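Local coordinates for putative carbohydrate binding protein (Pseudomonas aeruginosa, PDB 3QEC) that probably binds carbohydrates, with binding of heparin and suramin, and may act in carbohydrate transport and biofilm formation, at residues V136-G140 against S141-K145. Residues are numbered along the deposited sequence; the frame is centred on the assembly and turned at random.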
ATOM      1  N   VAL A 136       8.306  -5.343  -0.475  1.00 51.33           N
ATOM      2  CA  VAL A 136       9.510  -5.049   0.335  1.00 50.25           C
ATOM      3  C   VAL A 136       9.940  -6.351   1.059  1.00 55.57           C
ATOM      4  O   VAL A 136       9.112  -7.028   1.666  1.00 57.75           O
ATOM      5  CB  VAL A 136       9.389  -3.814   1.293  1.00 52.37           C
ATOM      6  CG1 VAL A 136       8.147  -3.876   2.173  1.00 51.43           C
ATOM      7  CG2 VAL A 136      10.652  -3.611   2.131  1.00 51.65           C
ATOM      8  N   THR A 137      11.224  -6.702   0.951  1.00 51.46           N
ATOM      9  CA  THR A 137      11.834  -7.873   1.584  1.00 51.79           C
ATOM     10  C   THR A 137      12.645  -7.435   2.813  1.00 55.68           C
ATOM     11  O   THR A 137      13.366  -6.432   2.767  1.00 55.27           O
ATOM     12  CB  THR A 137      12.713  -8.646   0.571  1.00 61.31           C
ATOM     13  OG1 THR A 137      11.902  -9.056  -0.525  1.00 62.19           O
ATOM     14  CG2 THR A 137      13.313  -9.882   1.169  1.00 57.88           C
ATOM     15  N   VAL A 138      12.529  -8.194   3.914  1.00 51.98           N
ATOM     16  CA  VAL A 138      13.242  -7.883   5.152  1.00 51.50           C
ATOM     17  C   VAL A 138      13.981  -9.134   5.609  1.00 55.30           C
ATOM     18  O   VAL A 138      13.336 -10.154   5.836  1.00 55.40           O
ATOM     19  CB  VAL A 138      12.290  -7.311   6.247  1.00 54.23           C
ATOM     20  CG1 VAL A 138      13.064  -6.910   7.510  1.00 53.71           C
ATOM     21  CG2 VAL A 138      11.480  -6.122   5.704  1.00 53.86           C
ATOM     22  N   SER A 139      15.326  -9.057   5.715  1.00 51.83           N
ATOM     23  CA  SER A 139      16.208 -10.152   6.154  1.00 52.32           C
ATOM     24  C   SER A 139      16.827  -9.800   7.497  1.00 57.32           C
ATOM     25  O   SER A 139      16.488 -10.407   8.513  1.00 57.53           O
ATOM     26  CB  SER A 139      17.282 -10.437   5.111  1.00 57.92           C
ATOM     27  OG  SER A 139      16.656 -10.768   3.881  1.00 72.18           O
ATOM     28  N   GLY A 140      17.698  -8.797   7.491  1.00 54.33           N
ATOM     29  CA  GLY A 140      18.293  -8.227   8.687  1.00 54.56           C
ATOM     30  C   GLY A 140      17.390  -7.108   9.183  1.00 58.16           C
ATOM     31  O   GLY A 140      16.248  -6.970   8.721  1.00 57.61           O
ATOM     32  N   SER A 141      17.890  -6.297  10.112  1.00 54.00           N
ATOM     33  CA  SER A 141      17.118  -5.231  10.748  1.00 53.72           C
ATOM     34  C   SER A 141      17.108  -3.922   9.951  1.00 59.50           C
ATOM     35  O   SER A 141      16.306  -3.033  10.253  1.00 58.75           O
ATOM     36  CB  SER A 141      17.669  -4.963  12.145  1.00 56.36           C
ATOM     37  OG  SER A 141      19.048  -4.629  12.082  1.00 67.37           O
ATOM     38  N   GLN A 142      17.987  -3.790   8.943  1.00 57.61           N
ATOM     39  CA  GLN A 142      18.080  -2.540   8.192  1.00 57.28           C
ATOM     40  C   GLN A 142      17.805  -2.696   6.674  1.00 59.63           C
ATOM     41  O   GLN A 142      18.724  -2.480   5.887  1.00 60.17           O
ATOM     42  CB  GLN A 142      19.453  -1.883   8.413  1.00 59.53           C
ATOM     43  CG  GLN A 142      19.757  -1.514   9.855  1.00 74.23           C
ATOM     44  CD  GLN A 142      21.183  -1.063   9.995  1.00 97.90           C
ATOM     45  OE1 GLN A 142      21.546   0.048   9.600  1.00 97.80           O
ATOM     46  NE2 GLN A 142      22.035  -1.928  10.527  1.00 90.55           N
ATOM     47  N   PRO A 143      16.555  -2.964   6.217  1.00 54.76           N
ATOM     48  CA  PRO A 143      16.301  -2.967   4.757  1.00 53.75           C
ATOM     49  C   PRO A 143      16.456  -1.571   4.152  1.00 58.66           C
ATOM     50  O   PRO A 143      16.488  -0.591   4.889  1.00 59.62           O
ATOM     51  CB  PRO A 143      14.832  -3.417   4.649  1.00 54.19           C
ATOM     52  CG  PRO A 143      14.211  -3.052   5.961  1.00 58.57           C
ATOM     53  CD  PRO A 143      15.311  -3.226   6.980  1.00 55.39           C
ATOM     54  N   GLN A 144      16.528  -1.471   2.819  1.00 54.55           N
ATOM     55  CA  GLN A 144      16.608  -0.189   2.113  1.00 53.75           C
ATOM     56  C   GLN A 144      15.309   0.621   2.279  1.00 60.15           C
ATOM     57  O   GLN A 144      14.265   0.043   2.594  1.00 60.77           O
ATOM     58  CB  GLN A 144      16.859  -0.434   0.618  1.00 53.60           C
ATOM     59  CG  GLN A 144      18.239  -0.992   0.299  1.00 49.37           C
ATOM     60  CD  GLN A 144      18.466  -1.188  -1.171  1.00 63.86           C
ATOM     61  OE1 GLN A 144      18.867  -2.271  -1.644  1.00 62.29           O
ATOM     62  NE2 GLN A 144      18.245  -0.135  -1.919  1.00 47.90           N
ATOM     63  N   LYS A 145      15.367   1.950   2.043  1.00 57.33           N
ATOM     64  CA  LYS A 145      14.191   2.822   2.068  1.00 56.51           C
ATOM     65  C   LYS A 145      13.190   2.394   0.990  1.00 60.94           C
ATOM     66  O   LYS A 145      13.580   1.812  -0.029  1.00 61.65           O
ATOM     67  CB  LYS A 145      14.593   4.284   1.840  1.00 59.61           C
ATOM     68  CG  LYS A 145      14.880   5.063   3.120  1.00 84.48           C
ATOM     69  CD  LYS A 145      15.196   6.546   2.858  1.00 98.66           C
ATOM     70  CE  LYS A 145      13.983   7.432   2.643  1.00112.18           C
ATOM     71  NZ  LYS A 145      14.361   8.803   2.190  1.00121.96           N
TER
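Val138 and Pro143 lie opposite one another across a bend, CA atoms 5.8 Å apart, where the chain leaves its strand at Val138, swings round through Ser139 to Gln142 and doubles back, with no hydrogen bond joining the two segments. The side chains meet across the bend through an apolar contact. The CG2 methyl of Val138 comes to 4.1 Å from Pro143 CG, one branch against the outer part of a ring directed at the strand end, and the two side chains meet at a slant. With CG1 anti to the backbone N (chi1 -177°), CG2 is left beside that nitrogen and meets the ring. Pro143 suits its place: its ring offers a compact apolar surface, and its ring-restrained phi of -67° suits the extended course of the returning chain. Its CB also lies 3.8 Å from Thr137 O. At the bend, Gly140 and the small, polar Ser141 suit an exposed turn, with a bound sulfate ion close by. Residues 136-145 pass from the sheet containing strand 125-138 to the one containing strands 24-33 and 146-148; backbone hydrogen bonds link Val138 to Gly107 and Ser141 to Val25, and Ile26 touches both Val138 and Pro143.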